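Local structure of SnoN,Epimerase SnoN (Streptomyces nogalater, 5EP9) at residues A[126-129]-A[135-138]; A[225-230]-A[234-239]; A[209-212]-A[216-219]; A[66-71]-A[85-90]. The protein is an iron- and 2-oxoglutarate-binding epimerase of nogalamycin biosynthesis, probably working by the chemistry of the non-heme dioxygenase family. All coordinates share one frame; numbering follows the deposited sequence.

Interaction 1. Residues A[126-129]-A[135-138]; sequences LLKE and ASVP
The flat group that matters is the peptide carbonyl of Val-137, where Lys-128 NZ lies in the carbonyl plane rather than over a face. NZ donates to Val-137 O at 2.8 Å, and the C=O...NZ angle of 152° sets NZ off the C=O line. The lysine chain runs extended through chi3 and then bends at chi4 (-93°), which turns NZ toward this oxygen. NZ has two more hydrogen-bond partners, Val-83 O and Thr-139 OG1, so three oxygens hold a buried ammonium and fix where the chain ends.

Lower on the stem, Lys-128 CD passes Ser-136 OG at 3.9 Å, a van der Waals contact between a methylene and the hydroxyl oxygen. The polar partner of that hydroxyl is Asn-230 N, outside both segments. Ser-136 also sets CB 3.7 Å from Glu-129 O, where the backbones run closest, with 5.5 Å between Glu-129 CA and Ser-136 CA. The Ser-136 backbone N is bonded to Asn-130 OD1, which ties the loop back on itself.

The contact lies within the SnoN part 14-202 of the construct and joins the end of strand 118-128 to the loop entering strand 139-142. The Lys-128 side chain comes within about 4 Å of bound 2-oxoglutarate at its nearest atoms, beside Thr-139, a 2-oxoglutarate-binding residue. The arrangement belongs to the wall of the co-substrate pocket in the cupin-type, double-stranded beta-helix fold.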
loop_
_atom_site.group_PDB
_atom_site.type_symbol
_atom_site.label_atom_id
_atom_site.label_comp_id
_atom_site.label_asym_id
_atom_site.label_seq_id
_atom_site.Cartn_x
_atom_site.Cartn_y
_atom_site.Cartn_z
ATOM N N LEU A 126 3.012 7.602 5.098
ATOM C CA LEU A 126 2.034 8.557 4.583
ATOM C C LEU A 126 1.557 9.486 5.663
ATOM O O LEU A 126 1.268 9.052 6.742
ATOM C CB LEU A 126 0.833 7.878 3.930
ATOM C CG LEU A 126 1.152 6.775 2.939
ATOM C CD1 LEU A 126 -0.151 6.178 2.404
ATOM C CD2 LEU A 126 1.964 7.277 1.784
ATOM N N LEU A 127 1.473 10.761 5.324
ATOM C CA LEU A 127 0.948 11.804 6.192
ATOM C C LEU A 127 -0.120 12.666 5.460
ATOM O O LEU A 127 0.154 13.234 4.425
ATOM C CB LEU A 127 2.084 12.725 6.579
ATOM C CG LEU A 127 1.751 14.016 7.320
ATOM C CD1 LEU A 127 1.149 13.726 8.684
ATOM C CD2 LEU A 127 2.994 14.902 7.448
ATOM N N LYS A 128 -1.288 12.741 6.048
ATOM C CA LYS A 128 -2.265 13.784 5.755
ATOM C C LYS A 128 -2.535 14.605 6.944
ATOM O O LYS A 128 -2.891 14.111 7.988
ATOM C CB LYS A 128 -3.652 13.253 5.336
ATOM C CG LYS A 128 -3.772 12.684 3.997
ATOM C CD LYS A 128 -5.298 12.514 3.706
ATOM C CE LYS A 128 -5.519 11.711 2.440
ATOM N NZ LYS A 128 -5.667 12.557 1.244
ATOM N N GLU A 129 -2.359 15.882 6.776
ATOM C CA GLU A 129 -2.609 16.822 7.823
ATOM C C GLU A 129 -2.861 18.191 7.299
ATOM O O GLU A 129 -2.514 18.515 6.183
ATOM C CB GLU A 129 -1.395 16.919 8.771
ATOM C CG GLU A 129 -0.201 17.604 8.131
ATOM C CD GLU A 129 0.976 17.740 9.074
ATOM O OE1 GLU A 129 0.873 17.395 10.292
ATOM O OE2 GLU A 129 1.996 18.240 8.576
ATOM N N ALA A 135 -4.501 23.232 3.497
ATOM C CA ALA A 135 -5.464 22.226 3.937
ATOM C C ALA A 135 -5.237 20.917 3.194
ATOM O O ALA A 135 -4.971 20.871 2.022
ATOM C CB ALA A 135 -6.935 22.710 3.737
ATOM N N SER A 136 -5.366 19.861 3.950
ATOM C CA SER A 136 -5.497 18.511 3.458
ATOM C C SER A 136 -6.698 18.416 2.481
ATOM O O SER A 136 -7.758 18.885 2.786
ATOM C CB SER A 136 -5.769 17.597 4.678
ATOM O OG SER A 136 -5.900 16.270 4.315
ATOM N N VAL A 137 -6.503 17.669 1.397
ATOM C CA VAL A 137 -7.546 17.326 0.439
ATOM C C VAL A 137 -7.673 15.805 0.317
ATOM O O VAL A 137 -6.778 15.072 0.776
ATOM C CB VAL A 137 -7.367 18.032 -0.915
ATOM C CG1 VAL A 137 -7.250 19.551 -0.683
ATOM C CG2 VAL A 137 -6.184 17.464 -1.707
ATOM N N PRO A 138 -8.767 15.320 -0.310
ATOM C CA PRO A 138 -8.929 13.865 -0.472
ATOM C C PRO A 138 -7.894 13.228 -1.399
ATOM O O PRO A 138 -7.282 13.899 -2.246
ATOM C CB PRO A 138 -10.338 13.686 -1.095
ATOM C CG PRO A 138 -11.013 14.992 -0.808
ATOM C CD PRO A 138 -9.936 16.062 -0.820
#

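Interaction 2. Residues A[225-230]-A[234-239]; sequences HSAGAN and EPRLST. With FE (Fe (III) ion), chain F; AKG (2-oxoglutaric acid), chain E; ACT (acetate ion), chain G.
Asn-230 reaches Glu-234 because its CG stands anti to the backbone N (chi1 -176°), which extends the amide across the turn between the segments. ND2 donates to Glu-234 O at 2.8 Å, almost straight at 175°. The acceptor lies in the amide plane of Asn-230, although the donor is tilted from the carbonyl plane. ND2 also bonds to Lys-128 O, and OD1 is held by Thr-232 OG1, so the amide is fixed at both ends. Replacing Asn-230 with a leucine is likely to leave Glu-234 O and Lys-128 O without this shared donor.

Arg-236 bends at chi3, and its guanidinium meets Ala-227 CB at the edge, NH1 lying 3.8 Å from that methyl. AKG O4 also lies in the guanidinium plane, at the NH1/NH2 side, where NH1 donates to it at 3.1 Å with an angle of 160°; AKG O3 is oblique to the plane, and NH2 makes weak bonds to both oxygens. Gly-171 O is a further acceptor for NH1.

Both segments lie in the SnoN part 203-305, one on each of the two sheets of a double-stranded beta-helix. His-225 completes the facial triad with His-142 and Asp-144. Its NE2 binds the iron at 2.1 Å. AKG O5, at the edge of the imidazole, binds the iron at 1.9 Å and AKG O1 at 2.1 Å, chelating the metal. A water is the sixth ligand.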
loop_
_atom_site.group_PDB
_atom_site.type_symbol
_atom_site.label_atom_id
_atom_site.label_comp_id
_atom_site.label_asym_id
_atom_site.label_seq_id
_atom_site.Cartn_x
_atom_site.Cartn_y
_atom_site.Cartn_z
ATOM N N HIS A 225 -10.067 2.626 -5.037
ATOM C CA HIS A 225 -10.019 3.130 -3.703
ATOM C C HIS A 225 -9.699 4.599 -3.711
ATOM O O HIS A 225 -9.177 5.171 -4.646
ATOM C CB HIS A 225 -9.035 2.389 -2.803
ATOM C CG HIS A 225 -7.611 2.377 -3.311
ATOM N ND1 HIS A 225 -7.261 1.648 -4.403
ATOM C CD2 HIS A 225 -6.508 3.053 -2.939
ATOM C CE1 HIS A 225 -5.991 1.889 -4.694
ATOM N NE2 HIS A 225 -5.492 2.678 -3.777
ATOM N N SER A 226 -10.119 5.226 -2.631
ATOM C CA SER A 226 -9.904 6.643 -2.405
ATOM C C SER A 226 -9.737 6.892 -0.916
ATOM O O SER A 226 -9.832 5.972 -0.115
ATOM C CB SER A 226 -11.148 7.430 -2.913
ATOM O OG SER A 226 -12.242 7.200 -2.090
ATOM N N ALA A 227 -9.617 8.145 -0.525
ATOM C CA ALA A 227 -9.536 8.481 0.868
ATOM C C ALA A 227 -10.004 9.868 1.084
ATOM O O ALA A 227 -9.833 10.765 0.208
ATOM C CB ALA A 227 -8.071 8.335 1.419
ATOM N N GLY A 228 -10.545 10.087 2.267
ATOM C CA GLY A 228 -11.051 11.447 2.608
ATOM C C GLY A 228 -9.921 12.399 2.904
ATOM O O GLY A 228 -8.745 12.025 3.062
ATOM N N ALA A 229 -10.281 13.675 2.965
ATOM C CA ALA A 229 -9.400 14.705 3.527
ATOM C C ALA A 229 -9.265 14.422 5.003
ATOM O O ALA A 229 -10.159 13.849 5.638
ATOM C CB ALA A 229 -9.989 16.107 3.291
ATOM N N ASN A 230 -8.161 14.829 5.580
ATOM C CA ASN A 230 -8.130 14.915 7.029
ATOM C C ASN A 230 -8.739 16.252 7.456
ATOM O O ASN A 230 -8.114 17.290 7.247
ATOM C CB ASN A 230 -6.690 14.779 7.572
ATOM C CG ASN A 230 -6.628 14.758 9.082
ATOM O OD1 ASN A 230 -7.645 14.876 9.809
ATOM N ND2 ASN A 230 -5.388 14.583 9.574
ATOM N N GLU A 234 -5.496 16.374 14.160
ATOM C CA GLU A 234 -4.523 15.334 14.493
ATOM C C GLU A 234 -4.087 14.711 13.148
ATOM O O GLU A 234 -4.901 14.337 12.322
ATOM C CB GLU A 234 -5.064 14.251 15.465
ATOM C CG GLU A 234 -5.349 14.714 16.922
ATOM C CD GLU A 234 -6.662 15.544 17.074
ATOM O OE1 GLU A 234 -7.693 15.347 16.324
ATOM O OE2 GLU A 234 -6.690 16.427 17.972
ATOM N N PRO A 235 -2.775 14.617 12.938
ATOM C CA PRO A 235 -2.317 14.084 11.664
ATOM C C PRO A 235 -2.699 12.648 11.432
ATOM O O PRO A 235 -2.848 11.855 12.350
ATOM C CB PRO A 235 -0.825 14.245 11.725
ATOM C CG PRO A 235 -0.485 14.409 13.195
ATOM C CD PRO A 235 -1.682 14.990 13.861
ATOM N N ARG A 236 -2.957 12.323 10.190
ATOM C CA ARG A 236 -3.209 10.959 9.780
ATOM C C ARG A 236 -1.808 10.362 9.416
ATOM O O ARG A 236 -1.146 10.841 8.501
ATOM C CB ARG A 236 -4.105 10.885 8.563
ATOM C CG ARG A 236 -4.611 9.473 8.325
ATOM C CD ARG A 236 -5.140 9.299 6.935
ATOM N NE ARG A 236 -4.067 9.182 5.968
ATOM C CZ ARG A 236 -4.213 8.972 4.668
ATOM N NH1 ARG A 236 -5.385 8.950 4.061
ATOM N NH2 ARG A 236 -3.141 8.863 3.935
ATOM N N LEU A 237 -1.436 9.292 10.087
ATOM C CA LEU A 237 -0.131 8.658 9.895
ATOM C C LEU A 237 -0.290 7.177 9.734
ATOM O O LEU A 237 -1.049 6.518 10.518
ATOM C CB LEU A 237 0.789 8.888 11.101
ATOM C CG LEU A 237 1.333 10.317 11.182
ATOM C CD1 LEU A 237 1.692 10.785 12.593
ATOM C CD2 LEU A 237 2.562 10.494 10.323
ATOM N N SER A 238 0.380 6.668 8.693
ATOM C CA SER A 238 0.229 5.274 8.318
ATOM C C SER A 238 1.387 4.900 7.469
ATOM O O SER A 238 2.144 5.778 6.979
ATOM C CB SER A 238 -1.096 5.064 7.506
ATOM O OG SER A 238 -1.121 5.885 6.347
ATOM N N THR A 239 1.460 3.626 7.191
ATOM C CA THR A 239 2.337 3.172 6.150
ATOM C C THR A 239 1.576 2.410 5.094
ATOM O O THR A 239 0.645 1.723 5.434
ATOM C CB THR A 239 3.491 2.250 6.686
ATOM O OG1 THR A 239 2.921 1.085 7.274
ATOM C CG2 THR A 239 4.325 2.978 7.704
HETATM FE FE FE F . -3.627 3.636 -4.106
HETATM C C1 AKG E . -2.728 3.168 -1.595
HETATM O O1 AKG E . -2.680 2.488 -2.653
HETATM O O2 AKG E . -2.277 2.741 -0.504
HETATM C C2 AKG E . -3.383 4.497 -1.605
HETATM O O5 AKG E . -3.856 4.929 -2.675
HETATM C C3 AKG E . -3.419 5.282 -0.273
HETATM C C4 AKG E . -4.258 6.556 -0.261
HETATM C C5 AKG E . -4.263 7.335 1.034
HETATM O O3 AKG E . -3.676 6.870 2.028
HETATM O O4 AKG E . -4.825 8.472 1.081
HETATM C C ACT G . -14.981 6.262 -3.651
HETATM O O ACT G . -14.454 7.324 -3.315
HETATM O OXT ACT G . -16.223 6.119 -3.546
HETATM C CH3 ACT G . -14.097 5.160 -4.144
HETATM O O HOH W 1 -1.820 4.654 -4.316
#

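Interaction 3. Residues A[209-212]-A[216-219]; sequences VPLR and CTFH. With AKG (2-oxoglutaric acid), chain E.
Leu-211 and Thr-217 meet with their side chains crossing at about a right angle, methyl against methyl: Leu-211 CD2 lies 4.1 Å from Thr-217 CG2. The threonine torsion (chi1 52°) turns CG2 beside its backbone N, toward the loop, and leaves OG1 in the remaining position between N and the carbonyl carbon. Val-209 adds a second apolar neighbour, with CG1 4.2 Å from the same Thr-217 CG2. Leu-211 CD2 also comes within 4.4 Å of Cys-216 O, a loose contact without hydrogen bonding.

Both segments belong to the SnoN part 203-305. They form the link by which the chain leaves strand 207-209 of the smaller sheet and enters strand 216-220 of the larger one, the crossing between the two sheets of a double-stranded beta-helix. Leu-211 and Thr-217 both touch Trp-160, a 2-oxoglutarate-binding residue of the larger sheet.

Further along strand 216-220, His-219 presents its ring edge to the co-substrate, with AKG C1 in the imidazole plane. NE2 donates to AKG O1 at 3.2 Å; the N-H...O angle of 130° makes this bond weak. NE2 is also bonded to OD2 of Asp-144, an iron ligand. With an alanine in place of His-219, AKG O1 would probably lose this weak donor and Asp-144 OD2 the bond from NE2. The ring also meets His-225, an iron ligand, with the two planes inclined at about 50°.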
loop_
_atom_site.group_PDB
_atom_site.type_symbol
_atom_site.label_atom_id
_atom_site.label_comp_id
_atom_site.label_asym_id
_atom_site.label_seq_id
_atom_site.Cartn_x
_atom_site.Cartn_y
_atom_site.Cartn_z
ATOM N N VAL A 209 -13.950 2.550 5.362
ATOM C CA VAL A 209 -13.383 1.691 6.407
ATOM C C VAL A 209 -12.539 2.449 7.395
ATOM O O VAL A 209 -11.320 2.500 7.267
ATOM C CB VAL A 209 -12.519 0.605 5.772
ATOM C CG1 VAL A 209 -12.010 -0.430 6.811
ATOM C CG2 VAL A 209 -13.362 -0.125 4.726
ATOM N N PRO A 210 -13.160 2.942 8.422
ATOM C CA PRO A 210 -12.323 3.501 9.496
ATOM C C PRO A 210 -11.491 2.412 10.202
ATOM O O PRO A 210 -11.907 1.257 10.273
ATOM C CB PRO A 210 -13.310 4.158 10.417
ATOM C CG PRO A 210 -14.600 3.555 10.077
ATOM C CD PRO A 210 -14.581 3.036 8.729
ATOM N N LEU A 211 -10.358 2.840 10.713
ATOM C CA LEU A 211 -9.366 1.900 11.300
ATOM C C LEU A 211 -8.898 2.429 12.632
ATOM O O LEU A 211 -8.557 3.601 12.724
ATOM C CB LEU A 211 -8.115 1.818 10.389
ATOM C CG LEU A 211 -8.304 1.275 9.016
ATOM C CD1 LEU A 211 -6.963 1.270 8.304
ATOM C CD2 LEU A 211 -8.845 -0.147 9.093
ATOM N N ARG A 212 -8.801 1.544 13.606
ATOM C CA ARG A 212 -8.028 1.858 14.820
ATOM C C ARG A 212 -6.513 1.735 14.605
ATOM O O ARG A 212 -6.057 0.989 13.724
ATOM C CB ARG A 212 -8.465 0.919 15.949
ATOM C CG ARG A 212 -9.967 1.094 16.293
ATOM C CD ARG A 212 -10.227 1.145 17.741
ATOM N NE ARG A 212 -9.706 2.454 18.298
ATOM C CZ ARG A 212 -10.136 3.024 19.435
ATOM N NH1 ARG A 212 -11.105 2.418 20.125
ATOM N NH2 ARG A 212 -9.662 4.217 19.841
ATOM N N CYS A 216 -4.881 -2.911 9.954
ATOM C CA CYS A 216 -4.542 -2.624 8.552
ATOM C C CYS A 216 -5.661 -3.024 7.627
ATOM O O CYS A 216 -6.620 -3.759 7.991
ATOM C CB CYS A 216 -3.229 -3.306 8.131
ATOM S SG CYS A 216 -3.337 -5.056 7.868
ATOM N N THR A 217 -5.507 -2.538 6.418
ATOM C CA THR A 217 -6.192 -3.102 5.271
ATOM C C THR A 217 -5.165 -3.715 4.314
ATOM O O THR A 217 -4.009 -3.294 4.285
ATOM C CB THR A 217 -7.040 -2.099 4.538
ATOM O OG1 THR A 217 -6.282 -0.918 4.214
ATOM C CG2 THR A 217 -8.231 -1.683 5.384
ATOM N N PHE A 218 -5.646 -4.707 3.559
ATOM C CA PHE A 218 -5.026 -5.148 2.338
ATOM C C PHE A 218 -5.943 -4.847 1.191
ATOM O O PHE A 218 -7.158 -5.080 1.273
ATOM C CB PHE A 218 -4.770 -6.623 2.367
ATOM C CG PHE A 218 -3.736 -7.046 3.382
ATOM C CD1 PHE A 218 -4.122 -7.358 4.646
ATOM C CD2 PHE A 218 -2.387 -7.085 3.028
ATOM C CE1 PHE A 218 -3.191 -7.735 5.601
ATOM C CE2 PHE A 218 -1.453 -7.506 3.948
ATOM C CZ PHE A 218 -1.847 -7.844 5.248
ATOM N N HIS A 219 -5.393 -4.275 0.122
ATOM C CA HIS A 219 -6.161 -4.141 -1.123
ATOM C C HIS A 219 -5.396 -4.560 -2.361
ATOM O O HIS A 219 -4.209 -4.235 -2.583
ATOM C CB HIS A 219 -6.804 -2.752 -1.251
ATOM C CG HIS A 219 -5.867 -1.648 -1.532
ATOM N ND1 HIS A 219 -5.227 -0.954 -0.536
ATOM C CD2 HIS A 219 -5.513 -1.053 -2.691
ATOM C CE1 HIS A 219 -4.527 0.035 -1.071
ATOM N NE2 HIS A 219 -4.670 -0.017 -2.372
HETATM C C1 AKG E . -2.728 3.168 -1.595
HETATM O O1 AKG E . -2.680 2.488 -2.653
HETATM O O2 AKG E . -2.277 2.741 -0.504
HETATM C C2 AKG E . -3.383 4.497 -1.605
HETATM O O5 AKG E . -3.856 4.929 -2.675
HETATM C C3 AKG E . -3.419 5.282 -0.273
HETATM C C4 AKG E . -4.258 6.556 -0.261
HETATM C C5 AKG E . -4.263 7.335 1.034
HETATM O O3 AKG E . -3.676 6.870 2.028
HETATM O O4 AKG E . -4.825 8.472 1.081
#

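Interaction 4. Residues A[66-71]-A[85-90]; sequences RLLAHE and DYVADA
Helix-on-sheet packing brings the last turn of helix 54-70 against strand 82-87 of the larger beta sheet, within the SnoN part 14-202. Val-87 is the strand residue that does the touching. Its CG2 points at the helix and meets Leu-68 CD2 at 3.8 Å and Leu-67 CB at 4.2 Å, so the methyl is approached by two consecutive leucines. With CG1 anti to the backbone N (chi1 -179°), the valine carries CG2 beside that N, which is the branch that faces the helix.

The leucines contribute differently. Leu-67 points at the strand directly and uses its CB, whereas Leu-68 starts off to one side and swings its branch back, so that CD2 and then CG, 4.1 Å from Val-87 CG2, close on the valine. The Leu-68 and Val-87 side chains cross obliquely. The backbones come nearest at Leu-68 CA and Val-87 CA, 6.7 Å apart.

Helical geometry is retained up to His-70, whose N bonds to Arg-66 O at 2.8 Å; Glu-71 N still reaches Leu-67 O at 3.0 Å, although Glu-71 itself leaves helical torsions. Leu-68 also touches Val-125 of the next strand, and Asp-85 forms a salt bridge with Lys-131.

Tyr-86 turns its side chain away from the helix and packs on Leu-126, which lines the co-substrate pocket. The contact is thus an apolar seam on the sheet surface turned from that pocket, an arrangement typical of the flanking helices of double-stranded beta-helix oxygenases.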
loop_
_atom_site.group_PDB
_atom_site.type_symbol
_atom_site.label_atom_id
_atom_site.label_comp_id
_atom_site.label_asym_id
_atom_site.label_seq_id
_atom_site.Cartn_x
_atom_site.Cartn_y
_atom_site.Cartn_z
ATOM N N ARG A 66 9.703 10.730 12.989
ATOM C CA ARG A 66 11.100 11.113 12.859
ATOM C C ARG A 66 11.492 11.293 11.389
ATOM O O ARG A 66 12.129 12.243 11.037
ATOM C CB ARG A 66 12.046 10.060 13.495
ATOM C CG ARG A 66 13.493 10.511 13.601
ATOM C CD ARG A 66 14.422 9.357 13.997
ATOM N NE ARG A 66 14.480 8.301 12.956
ATOM C CZ ARG A 66 15.216 8.361 11.860
ATOM N NH1 ARG A 66 15.915 9.427 11.570
ATOM N NH2 ARG A 66 15.239 7.323 11.029
ATOM N N LEU A 67 11.085 10.352 10.560
ATOM C CA LEU A 67 11.407 10.399 9.150
ATOM C C LEU A 67 10.747 11.650 8.472
ATOM O O LEU A 67 11.377 12.359 7.725
ATOM C CB LEU A 67 11.009 9.130 8.442
ATOM C CG LEU A 67 11.911 7.914 8.716
ATOM C CD1 LEU A 67 11.258 6.654 8.254
ATOM C CD2 LEU A 67 13.289 7.980 8.091
ATOM N N LEU A 68 9.477 11.861 8.759
ATOM C CA LEU A 68 8.748 13.002 8.178
ATOM C C LEU A 68 9.329 14.321 8.563
ATOM O O LEU A 68 9.411 15.229 7.750
ATOM C CB LEU A 68 7.278 12.948 8.565
ATOM C CG LEU A 68 6.541 11.866 7.760
ATOM C CD1 LEU A 68 5.296 11.349 8.454
ATOM C CD2 LEU A 68 6.203 12.317 6.318
ATOM N N ALA A 69 9.798 14.424 9.808
ATOM C CA ALA A 69 10.339 15.665 10.350
ATOM C C ALA A 69 11.802 15.887 10.003
ATOM O O ALA A 69 12.188 16.996 9.706
ATOM C CB ALA A 69 10.190 15.726 11.862
ATOM N N HIS A 70 12.608 14.845 9.997
ATOM C CA HIS A 70 14.077 14.980 9.903
ATOM C C HIS A 70 14.680 14.570 8.571
ATOM O O HIS A 70 15.770 14.975 8.231
ATOM C CB HIS A 70 14.720 14.269 11.112
ATOM C CG HIS A 70 14.373 14.933 12.453
ATOM N ND1 HIS A 70 14.699 14.387 13.674
ATOM C CD2 HIS A 70 13.748 16.110 12.745
ATOM C CE1 HIS A 70 14.298 15.191 14.653
ATOM N NE2 HIS A 70 13.719 16.249 14.117
ATOM N N GLU A 71 13.975 13.759 7.808
ATOM C CA GLU A 71 14.433 13.311 6.484
ATOM C C GLU A 71 13.588 13.952 5.346
ATOM O O GLU A 71 12.632 14.650 5.543
ATOM C CB GLU A 71 14.387 11.771 6.309
ATOM C CG GLU A 71 15.192 10.868 7.276
ATOM C CD GLU A 71 16.650 11.217 7.407
ATOM O OE1 GLU A 71 17.362 11.417 6.394
ATOM O OE2 GLU A 71 17.087 11.340 8.527
ATOM N N ASP A 85 1.783 14.043 2.123
ATOM C CA ASP A 85 3.267 14.041 2.125
ATOM C C ASP A 85 3.638 12.597 2.400
ATOM O O ASP A 85 2.940 11.918 3.188
ATOM C CB ASP A 85 3.830 14.928 3.206
ATOM C CG ASP A 85 3.576 16.429 2.941
ATOM O OD1 ASP A 85 4.203 17.037 2.027
ATOM O OD2 ASP A 85 2.705 16.988 3.672
ATOM N N TYR A 86 4.714 12.137 1.776
ATOM C CA TYR A 86 5.154 10.797 2.011
ATOM C C TYR A 86 6.645 10.671 1.953
ATOM O O TYR A 86 7.368 11.463 1.301
ATOM C CB TYR A 86 4.506 9.794 1.063
ATOM C CG TYR A 86 4.851 9.961 -0.365
ATOM C CD1 TYR A 86 4.185 10.908 -1.166
ATOM C CD2 TYR A 86 5.823 9.181 -0.949
ATOM C CE1 TYR A 86 4.498 11.026 -2.514
ATOM C CE2 TYR A 86 6.166 9.301 -2.295
ATOM C CZ TYR A 86 5.503 10.228 -3.077
ATOM O OH TYR A 86 5.890 10.295 -4.393
ATOM N N VAL A 87 7.103 9.727 2.701
ATOM C CA VAL A 87 8.509 9.339 2.627
ATOM C C VAL A 87 8.557 8.168 1.664
ATOM O O VAL A 87 8.001 7.116 1.954
ATOM C CB VAL A 87 9.109 8.958 4.020
ATOM C CG1 VAL A 87 10.594 8.573 3.889
ATOM C CG2 VAL A 87 8.938 10.097 4.969
ATOM N N ALA A 88 9.290 8.345 0.568
ATOM C CA ALA A 88 9.394 7.363 -0.541
ATOM C C ALA A 88 10.452 6.322 -0.209
ATOM O O ALA A 88 11.466 6.632 0.410
ATOM C CB ALA A 88 9.836 8.053 -1.820
ATOM N N ASP A 89 10.129 5.085 -0.532
ATOM C CA ASP A 89 11.049 3.968 -0.364
ATOM C C ASP A 89 11.664 3.952 1.062
ATOM O O ASP A 89 12.888 3.848 1.230
ATOM C CB ASP A 89 12.141 4.076 -1.417
ATOM C CG ASP A 89 11.589 4.072 -2.853
ATOM O OD1 ASP A 89 11.011 3.030 -3.278
ATOM O OD2 ASP A 89 11.649 5.176 -3.496
ATOM N N ALA A 90 10.802 4.104 2.050
ATOM C CA ALA A 90 11.233 4.386 3.406
ATOM C C ALA A 90 12.060 3.273 4.028
ATOM O O ALA A 90 12.975 3.533 4.827
ATOM C CB ALA A 90 10.050 4.691 4.256
#

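Along the chain the order is interaction 4, 1, 3, 2, each closing before the next opens. Interactions 1 and 2 are closest, with centres 6 Å apart; strands 118-128 and 236-245 are neighbours in the larger sheet, joined by a probable hydrogen bond from Arg-236 N to Lys-128 O, a contact between the two parts of the construct. Interaction 4, its centre about 14 Å from that of interaction 1, packs a helix on that sheet, and Leu-68 reaches both Leu-127 and Leu-237. Interactions 2 and 3, centres 11 Å apart, both touch 2-oxoglutarate; the centres of 3 and 4 are 21 Å apart. Interactions 1, 2 and 3 each contribute to the 2-oxoglutarate pocket, and interaction 2 also supplies an iron ligand.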